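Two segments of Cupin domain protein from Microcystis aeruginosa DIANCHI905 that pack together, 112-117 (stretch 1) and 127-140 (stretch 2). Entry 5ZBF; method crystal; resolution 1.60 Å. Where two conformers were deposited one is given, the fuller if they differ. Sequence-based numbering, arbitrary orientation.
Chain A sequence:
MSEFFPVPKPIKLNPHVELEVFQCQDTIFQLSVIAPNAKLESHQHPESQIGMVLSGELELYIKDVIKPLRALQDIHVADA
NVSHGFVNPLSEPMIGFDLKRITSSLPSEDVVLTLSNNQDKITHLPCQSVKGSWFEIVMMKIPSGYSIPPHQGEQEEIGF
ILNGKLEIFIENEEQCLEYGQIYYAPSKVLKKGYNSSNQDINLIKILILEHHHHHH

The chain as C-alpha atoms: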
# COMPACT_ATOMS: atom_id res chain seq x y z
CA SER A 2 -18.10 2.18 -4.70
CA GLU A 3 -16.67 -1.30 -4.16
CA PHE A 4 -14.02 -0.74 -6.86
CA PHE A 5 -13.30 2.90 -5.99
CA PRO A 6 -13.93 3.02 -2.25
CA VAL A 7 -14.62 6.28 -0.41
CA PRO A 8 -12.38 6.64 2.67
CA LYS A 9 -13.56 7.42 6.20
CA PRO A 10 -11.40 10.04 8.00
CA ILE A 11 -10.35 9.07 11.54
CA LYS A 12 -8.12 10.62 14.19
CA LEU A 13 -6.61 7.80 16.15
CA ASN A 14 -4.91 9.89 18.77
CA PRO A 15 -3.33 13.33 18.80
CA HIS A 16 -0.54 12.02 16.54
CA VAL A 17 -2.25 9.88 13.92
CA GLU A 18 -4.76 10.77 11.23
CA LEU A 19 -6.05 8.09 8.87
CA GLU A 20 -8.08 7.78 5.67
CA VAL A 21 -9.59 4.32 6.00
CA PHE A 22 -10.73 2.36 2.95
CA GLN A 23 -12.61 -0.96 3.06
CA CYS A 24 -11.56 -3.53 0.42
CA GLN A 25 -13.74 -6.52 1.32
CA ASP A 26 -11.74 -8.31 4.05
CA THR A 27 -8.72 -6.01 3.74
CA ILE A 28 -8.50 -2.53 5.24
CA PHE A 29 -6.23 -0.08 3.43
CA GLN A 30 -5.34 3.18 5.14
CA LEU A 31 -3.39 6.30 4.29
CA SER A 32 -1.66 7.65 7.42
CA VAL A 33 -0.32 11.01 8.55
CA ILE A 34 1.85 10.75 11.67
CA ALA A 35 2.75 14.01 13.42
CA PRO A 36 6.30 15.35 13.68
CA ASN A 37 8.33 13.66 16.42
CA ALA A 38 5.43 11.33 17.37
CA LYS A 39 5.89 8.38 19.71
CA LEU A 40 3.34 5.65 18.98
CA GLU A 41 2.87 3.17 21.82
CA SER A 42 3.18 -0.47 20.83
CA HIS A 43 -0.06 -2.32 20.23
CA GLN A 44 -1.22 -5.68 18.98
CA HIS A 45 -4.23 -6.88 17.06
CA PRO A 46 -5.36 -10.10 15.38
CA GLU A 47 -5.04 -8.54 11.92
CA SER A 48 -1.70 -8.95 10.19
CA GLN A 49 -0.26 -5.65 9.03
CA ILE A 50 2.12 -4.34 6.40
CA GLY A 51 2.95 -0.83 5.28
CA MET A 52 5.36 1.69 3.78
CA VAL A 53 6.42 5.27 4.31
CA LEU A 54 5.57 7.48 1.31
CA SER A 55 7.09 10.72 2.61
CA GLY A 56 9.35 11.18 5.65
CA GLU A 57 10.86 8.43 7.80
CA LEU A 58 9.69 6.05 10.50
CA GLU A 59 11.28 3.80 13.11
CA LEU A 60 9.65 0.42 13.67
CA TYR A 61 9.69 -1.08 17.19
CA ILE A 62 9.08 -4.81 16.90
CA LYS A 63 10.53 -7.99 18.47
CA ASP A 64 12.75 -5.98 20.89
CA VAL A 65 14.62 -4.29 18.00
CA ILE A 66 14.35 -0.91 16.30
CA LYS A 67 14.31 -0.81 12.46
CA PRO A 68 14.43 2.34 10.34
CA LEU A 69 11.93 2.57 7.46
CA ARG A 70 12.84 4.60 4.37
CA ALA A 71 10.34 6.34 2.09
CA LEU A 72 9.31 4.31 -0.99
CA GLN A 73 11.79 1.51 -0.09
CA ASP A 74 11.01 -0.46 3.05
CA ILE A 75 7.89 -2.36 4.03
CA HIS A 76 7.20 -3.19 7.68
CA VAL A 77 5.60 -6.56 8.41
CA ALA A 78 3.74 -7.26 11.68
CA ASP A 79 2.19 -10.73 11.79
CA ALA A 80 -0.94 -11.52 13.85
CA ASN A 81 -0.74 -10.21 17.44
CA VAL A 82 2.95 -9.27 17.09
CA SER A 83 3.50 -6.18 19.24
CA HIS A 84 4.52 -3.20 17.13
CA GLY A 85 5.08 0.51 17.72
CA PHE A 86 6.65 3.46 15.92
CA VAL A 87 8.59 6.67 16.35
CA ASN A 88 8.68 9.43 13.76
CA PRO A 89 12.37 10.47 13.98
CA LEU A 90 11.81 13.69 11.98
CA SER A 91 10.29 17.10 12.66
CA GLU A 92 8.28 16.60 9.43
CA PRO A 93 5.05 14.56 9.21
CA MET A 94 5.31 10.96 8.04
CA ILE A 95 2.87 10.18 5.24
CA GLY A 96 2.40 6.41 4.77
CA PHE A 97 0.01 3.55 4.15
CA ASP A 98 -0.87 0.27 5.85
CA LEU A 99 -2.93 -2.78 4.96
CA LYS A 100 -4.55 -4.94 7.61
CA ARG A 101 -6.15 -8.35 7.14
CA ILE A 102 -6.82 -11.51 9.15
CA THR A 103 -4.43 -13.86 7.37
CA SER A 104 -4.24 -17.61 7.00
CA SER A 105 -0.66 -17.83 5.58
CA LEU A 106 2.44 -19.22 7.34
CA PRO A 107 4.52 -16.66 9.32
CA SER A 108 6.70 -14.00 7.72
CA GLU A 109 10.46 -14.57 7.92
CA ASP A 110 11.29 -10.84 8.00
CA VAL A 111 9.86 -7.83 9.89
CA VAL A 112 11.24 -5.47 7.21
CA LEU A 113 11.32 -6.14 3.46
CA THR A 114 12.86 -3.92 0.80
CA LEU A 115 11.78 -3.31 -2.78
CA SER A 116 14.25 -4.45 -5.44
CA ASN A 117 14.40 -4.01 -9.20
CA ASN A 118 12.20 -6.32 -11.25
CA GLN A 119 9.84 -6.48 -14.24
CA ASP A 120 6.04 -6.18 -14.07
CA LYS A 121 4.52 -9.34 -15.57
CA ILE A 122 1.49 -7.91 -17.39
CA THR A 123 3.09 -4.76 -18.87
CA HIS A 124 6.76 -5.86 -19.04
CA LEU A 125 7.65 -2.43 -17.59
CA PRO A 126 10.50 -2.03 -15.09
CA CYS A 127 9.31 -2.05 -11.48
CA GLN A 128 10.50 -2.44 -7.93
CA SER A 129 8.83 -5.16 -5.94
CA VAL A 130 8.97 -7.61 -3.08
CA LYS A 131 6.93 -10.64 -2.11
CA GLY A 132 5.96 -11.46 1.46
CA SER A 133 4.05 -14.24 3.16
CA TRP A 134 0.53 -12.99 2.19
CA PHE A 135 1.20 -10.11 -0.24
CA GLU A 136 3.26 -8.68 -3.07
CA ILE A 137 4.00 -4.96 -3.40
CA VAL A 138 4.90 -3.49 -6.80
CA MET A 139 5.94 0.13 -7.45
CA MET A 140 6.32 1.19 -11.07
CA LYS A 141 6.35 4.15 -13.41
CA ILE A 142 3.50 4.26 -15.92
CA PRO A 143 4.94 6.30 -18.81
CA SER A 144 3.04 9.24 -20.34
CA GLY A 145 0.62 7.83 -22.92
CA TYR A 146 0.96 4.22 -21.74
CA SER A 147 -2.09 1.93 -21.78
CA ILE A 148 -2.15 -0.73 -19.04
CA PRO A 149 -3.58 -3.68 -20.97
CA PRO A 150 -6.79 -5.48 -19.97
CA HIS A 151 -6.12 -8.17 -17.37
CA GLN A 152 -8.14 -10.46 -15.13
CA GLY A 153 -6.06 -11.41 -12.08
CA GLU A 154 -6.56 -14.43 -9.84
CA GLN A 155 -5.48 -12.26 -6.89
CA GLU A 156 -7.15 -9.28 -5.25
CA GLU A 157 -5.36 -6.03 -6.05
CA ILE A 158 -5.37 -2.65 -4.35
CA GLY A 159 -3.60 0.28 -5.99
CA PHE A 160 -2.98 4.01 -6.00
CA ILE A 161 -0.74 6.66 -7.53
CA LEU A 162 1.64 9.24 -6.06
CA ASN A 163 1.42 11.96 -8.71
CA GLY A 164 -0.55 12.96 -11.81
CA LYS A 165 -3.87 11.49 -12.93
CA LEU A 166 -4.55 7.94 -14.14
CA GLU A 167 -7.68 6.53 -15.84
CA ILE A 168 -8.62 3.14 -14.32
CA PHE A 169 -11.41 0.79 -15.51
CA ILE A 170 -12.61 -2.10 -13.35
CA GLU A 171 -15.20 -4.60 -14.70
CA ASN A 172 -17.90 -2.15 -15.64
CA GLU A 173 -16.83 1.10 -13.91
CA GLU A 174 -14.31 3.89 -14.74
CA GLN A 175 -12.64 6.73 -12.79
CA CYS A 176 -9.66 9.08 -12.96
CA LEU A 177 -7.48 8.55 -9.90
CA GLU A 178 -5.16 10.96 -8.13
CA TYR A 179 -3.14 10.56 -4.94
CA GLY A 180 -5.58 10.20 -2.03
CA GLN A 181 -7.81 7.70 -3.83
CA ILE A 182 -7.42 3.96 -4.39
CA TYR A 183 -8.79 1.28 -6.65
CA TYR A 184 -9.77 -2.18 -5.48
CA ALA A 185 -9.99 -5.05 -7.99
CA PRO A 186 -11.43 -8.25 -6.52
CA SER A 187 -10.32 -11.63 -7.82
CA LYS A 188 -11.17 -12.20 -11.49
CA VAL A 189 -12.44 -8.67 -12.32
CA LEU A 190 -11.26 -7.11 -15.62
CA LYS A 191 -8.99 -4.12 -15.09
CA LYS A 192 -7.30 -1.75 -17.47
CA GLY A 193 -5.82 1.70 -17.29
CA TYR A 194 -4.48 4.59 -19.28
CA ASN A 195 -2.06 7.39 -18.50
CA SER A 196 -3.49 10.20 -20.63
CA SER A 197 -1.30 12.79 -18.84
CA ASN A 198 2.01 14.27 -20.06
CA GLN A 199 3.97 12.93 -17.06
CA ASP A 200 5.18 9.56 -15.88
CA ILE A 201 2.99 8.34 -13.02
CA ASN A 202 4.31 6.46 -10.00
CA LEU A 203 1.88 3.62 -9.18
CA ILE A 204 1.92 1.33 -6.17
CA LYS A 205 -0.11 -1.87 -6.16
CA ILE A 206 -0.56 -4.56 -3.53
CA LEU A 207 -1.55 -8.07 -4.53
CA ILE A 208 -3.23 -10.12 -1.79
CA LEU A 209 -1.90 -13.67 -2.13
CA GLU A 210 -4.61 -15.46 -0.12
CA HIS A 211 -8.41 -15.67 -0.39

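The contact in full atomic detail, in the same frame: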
# COMPACT_ATOMS: atom_id res chain seq x y z
N VAL A 112 11.09 -6.53 8.21
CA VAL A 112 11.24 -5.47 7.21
C VAL A 112 11.68 -6.09 5.89
O VAL A 112 12.61 -6.89 5.86
CB VAL A 112 12.24 -4.37 7.64
CG1 VAL A 112 12.40 -3.31 6.55
CG2 VAL A 112 11.77 -3.71 8.92
N LEU A 113 10.97 -5.75 4.82
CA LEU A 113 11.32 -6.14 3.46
C LEU A 113 11.68 -4.89 2.68
O LEU A 113 11.30 -3.79 3.05
CB LEU A 113 10.15 -6.85 2.78
CG LEU A 113 9.70 -8.17 3.41
CD1 LEU A 113 8.40 -8.62 2.74
CD2 LEU A 113 10.79 -9.22 3.30
N THR A 114 12.44 -5.06 1.60
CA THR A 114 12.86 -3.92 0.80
C THR A 114 12.60 -4.21 -0.67
O THR A 114 12.86 -5.30 -1.15
CB THR A 114 14.34 -3.56 1.06
OG1 THR A 114 14.51 -3.23 2.44
CG2 THR A 114 14.77 -2.37 0.20
N LEU A 115 12.06 -3.21 -1.35
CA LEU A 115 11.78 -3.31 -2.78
C LEU A 115 13.09 -3.44 -3.54
O LEU A 115 14.07 -2.80 -3.19
CB LEU A 115 11.04 -2.06 -3.28
CG LEU A 115 9.65 -1.74 -2.71
CD1 LEU A 115 9.20 -0.38 -3.22
CD2 LEU A 115 8.66 -2.82 -3.08
N SER A 116 13.08 -4.28 -4.58
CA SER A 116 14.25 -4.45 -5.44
C SER A 116 13.80 -4.46 -6.89
O SER A 116 12.63 -4.73 -7.19
CB SER A 116 15.01 -5.73 -5.08
OG SER A 116 14.18 -6.87 -5.19
N ASN A 117 14.73 -4.17 -7.79
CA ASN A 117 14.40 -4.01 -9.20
C ASN A 117 13.87 -5.31 -9.79
O ASN A 117 14.42 -6.39 -9.55
CB ASN A 117 15.63 -3.55 -9.99
CG ASN A 117 16.04 -2.12 -9.65
OD1 ASN A 117 15.21 -1.28 -9.28
ND2 ASN A 117 17.32 -1.84 -9.78
N CYS A 127 9.98 -2.33 -12.73
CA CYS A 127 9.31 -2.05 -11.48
C CYS A 127 10.26 -2.32 -10.32
O CYS A 127 11.37 -2.78 -10.51
CB CYS A 127 8.04 -2.89 -11.34
SG CYS A 127 8.34 -4.66 -11.10
N GLN A 128 9.81 -2.00 -9.12
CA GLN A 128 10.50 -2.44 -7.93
C GLN A 128 9.45 -3.17 -7.12
O GLN A 128 8.33 -2.67 -6.96
CB GLN A 128 11.03 -1.25 -7.16
CG GLN A 128 11.87 -0.30 -7.98
CD GLN A 128 12.84 0.47 -7.12
OE1 GLN A 128 12.53 1.56 -6.64
NE2 GLN A 128 14.02 -0.10 -6.91
N SER A 129 9.81 -4.34 -6.60
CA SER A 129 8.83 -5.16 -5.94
C SER A 129 9.45 -6.00 -4.85
O SER A 129 10.68 -6.14 -4.76
CB SER A 129 8.18 -6.08 -6.96
OG SER A 129 9.13 -7.00 -7.46
N VAL A 130 8.58 -6.55 -4.01
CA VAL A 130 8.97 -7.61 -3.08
C VAL A 130 7.74 -8.43 -2.74
O VAL A 130 6.61 -7.93 -2.76
CB VAL A 130 9.66 -7.04 -1.82
CG1 VAL A 130 8.68 -6.24 -0.97
CG2 VAL A 130 10.34 -8.14 -1.02
N LYS A 131 7.98 -9.70 -2.45
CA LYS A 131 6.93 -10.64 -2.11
C LYS A 131 7.09 -11.04 -0.66
O LYS A 131 8.20 -11.35 -0.21
CB LYS A 131 7.03 -11.89 -2.99
CG LYS A 131 6.83 -11.60 -4.47
N GLY A 132 5.98 -11.03 0.07
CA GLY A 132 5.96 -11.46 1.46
C GLY A 132 5.10 -12.69 1.60
O GLY A 132 4.72 -13.32 0.61
N SER A 133 4.76 -13.01 2.85
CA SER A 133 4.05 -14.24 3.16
C SER A 133 2.61 -14.27 2.63
O SER A 133 2.14 -15.34 2.23
CB SER A 133 4.07 -14.50 4.67
OG SER A 133 3.40 -13.48 5.38
N TRP A 134 1.94 -13.11 2.64
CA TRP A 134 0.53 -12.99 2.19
C TRP A 134 0.27 -11.88 1.15
O TRP A 134 -0.89 -11.58 0.83
CB TRP A 134 -0.40 -12.80 3.41
CG TRP A 134 -0.15 -11.57 4.27
CD1 TRP A 134 0.75 -11.45 5.29
CD2 TRP A 134 -0.87 -10.33 4.22
NE1 TRP A 134 0.66 -10.21 5.86
CE2 TRP A 134 -0.34 -9.50 5.23
CE3 TRP A 134 -1.92 -9.85 3.43
CZ2 TRP A 134 -0.80 -8.21 5.45
CZ3 TRP A 134 -2.38 -8.56 3.66
CH2 TRP A 134 -1.83 -7.76 4.66
N PHE A 135 1.33 -11.32 0.57
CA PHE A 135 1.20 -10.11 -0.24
C PHE A 135 2.38 -9.95 -1.20
O PHE A 135 3.46 -10.46 -0.96
CB PHE A 135 1.14 -8.87 0.67
CG PHE A 135 2.37 -8.71 1.51
CD1 PHE A 135 3.44 -7.94 1.07
CD2 PHE A 135 2.49 -9.41 2.71
CE1 PHE A 135 4.59 -7.84 1.83
CE2 PHE A 135 3.64 -9.31 3.47
CZ PHE A 135 4.69 -8.52 3.04
N GLU A 136 2.17 -9.19 -2.26
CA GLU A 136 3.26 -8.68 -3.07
C GLU A 136 3.03 -7.19 -3.28
O GLU A 136 1.92 -6.78 -3.59
CB GLU A 136 3.32 -9.39 -4.42
CG GLU A 136 4.45 -8.89 -5.31
CD GLU A 136 4.62 -9.70 -6.59
OE1 GLU A 136 3.69 -10.45 -6.98
OE2 GLU A 136 5.68 -9.57 -7.22
N ILE A 137 4.08 -6.40 -3.13
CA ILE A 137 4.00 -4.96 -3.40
C ILE A 137 4.84 -4.65 -4.64
O ILE A 137 5.97 -5.10 -4.76
CB ILE A 137 4.44 -4.13 -2.17
CG1 ILE A 137 3.44 -4.37 -1.03
CG2 ILE A 137 4.52 -2.64 -2.52
CD1 ILE A 137 3.79 -3.67 0.26
N VAL A 138 4.25 -3.89 -5.55
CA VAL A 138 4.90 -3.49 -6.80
C VAL A 138 4.78 -1.98 -6.94
O VAL A 138 3.69 -1.44 -6.85
CB VAL A 138 4.23 -4.16 -8.01
CG1 VAL A 138 4.96 -3.80 -9.30
CG2 VAL A 138 4.18 -5.67 -7.81
N MET A 139 5.91 -1.31 -7.15
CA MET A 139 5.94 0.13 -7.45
C MET A 139 6.53 0.27 -8.84
O MET A 139 7.56 -0.32 -9.14
CB MET A 139 6.82 0.87 -6.45
CG MET A 139 6.79 2.38 -6.59
SD MET A 139 7.63 3.27 -5.27
CE MET A 139 9.33 2.79 -5.52
N MET A 140 5.89 1.08 -9.68
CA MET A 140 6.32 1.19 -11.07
C MET A 140 5.89 2.49 -11.71
O MET A 140 4.84 3.03 -11.36
CB MET A 140 5.75 0.03 -11.87
CG MET A 140 4.24 0.04 -12.00
SD MET A 140 3.64 -1.48 -12.72
CE MET A 140 4.33 -1.39 -14.37
O HOH W 1 12.02 -7.84 -6.80

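The strongest polar link between the two stretches is a pair of backbone hydrogen bonds joining Ser116 and Ser129. Ser116 N donates to Ser129 O at 3.0 Å, and Ser129 N donates to Ser116 O at 2.9 Å. Both are close to linear. Two bonds running in opposite directions between the same two residues mark an antiparallel hydrogen-bonded pair. The neighbouring pair, Asn117 with Gln128, is of the non-hydrogen-bonded kind, and its CA atoms lie 4.4 Å apart. Here the backbones meet through CA-H...O contacts instead. Gln128 CA lies 3.2 Å from Ser116 O, and Asn117 CA lies 3.5 Å from Cys127 O.

The side chains of Asn117 and Gln128 leave the same face of the sheet, and their amides meet there. Gln128 NE2 donates to Asn117 OD1 at 2.9 Å. The bond is weak, because its angle at the hydrogen is only 125°.

Ser116 and Ser129 point to the other face. A water sits beside them. It donates to Ser129 O at 3.0 Å and is hydrogen-bonded to Ser116 OG at 2.9 Å. Ser129 O therefore accepts from both the Ser116 amide and the water.

Stretch 2 is itself a hairpin. Its strands are tied by backbone bonds such as Gln128 N to Met139 O and Met139 N to Gln128 O, both 2.8 Å. Stretch 1 pairs with the first of these strands, 127-131. Phe135 and Met139 of the second strand reach stretch 1 through their side chains; Ile137 meets Leu115 CD2 with its backbone O at 3.9 Å as well as with its side chain.

Leu115 is the centre of the apolar packing and has the largest area covered by the other stretch. It lies outside the strand assignments, between 112-114 and 116-117. Its CD2 lies 4.0 Å from Val130 CG1 and 4.2 Å from Ile137 CG2. Its CD1 lies 3.9 Å from Met139 CE. One leucine thus touches side chains from both strands of the hairpin.

Leu113 extends the apolar contact toward the turn. Its CB is 4.0 Å from Val130 CG2, and its CD1 is 3.7 Å from Phe135 CZ, approaching the ring obliquely. The same CD1 lies 4.0 Å from Gly132 CA. Gly132 has no side chain, and Phe135 CZ fills the space where a CB would stand; an ideal CB would come within 2.1 Å of it.

Val112 makes no contact with stretch 2. The CA-to-CB bond of Thr114 points away, though Thr114 O still lies 3.7 Å from Val130 CB. Together the two stretches bury 541 Å², counting both sides.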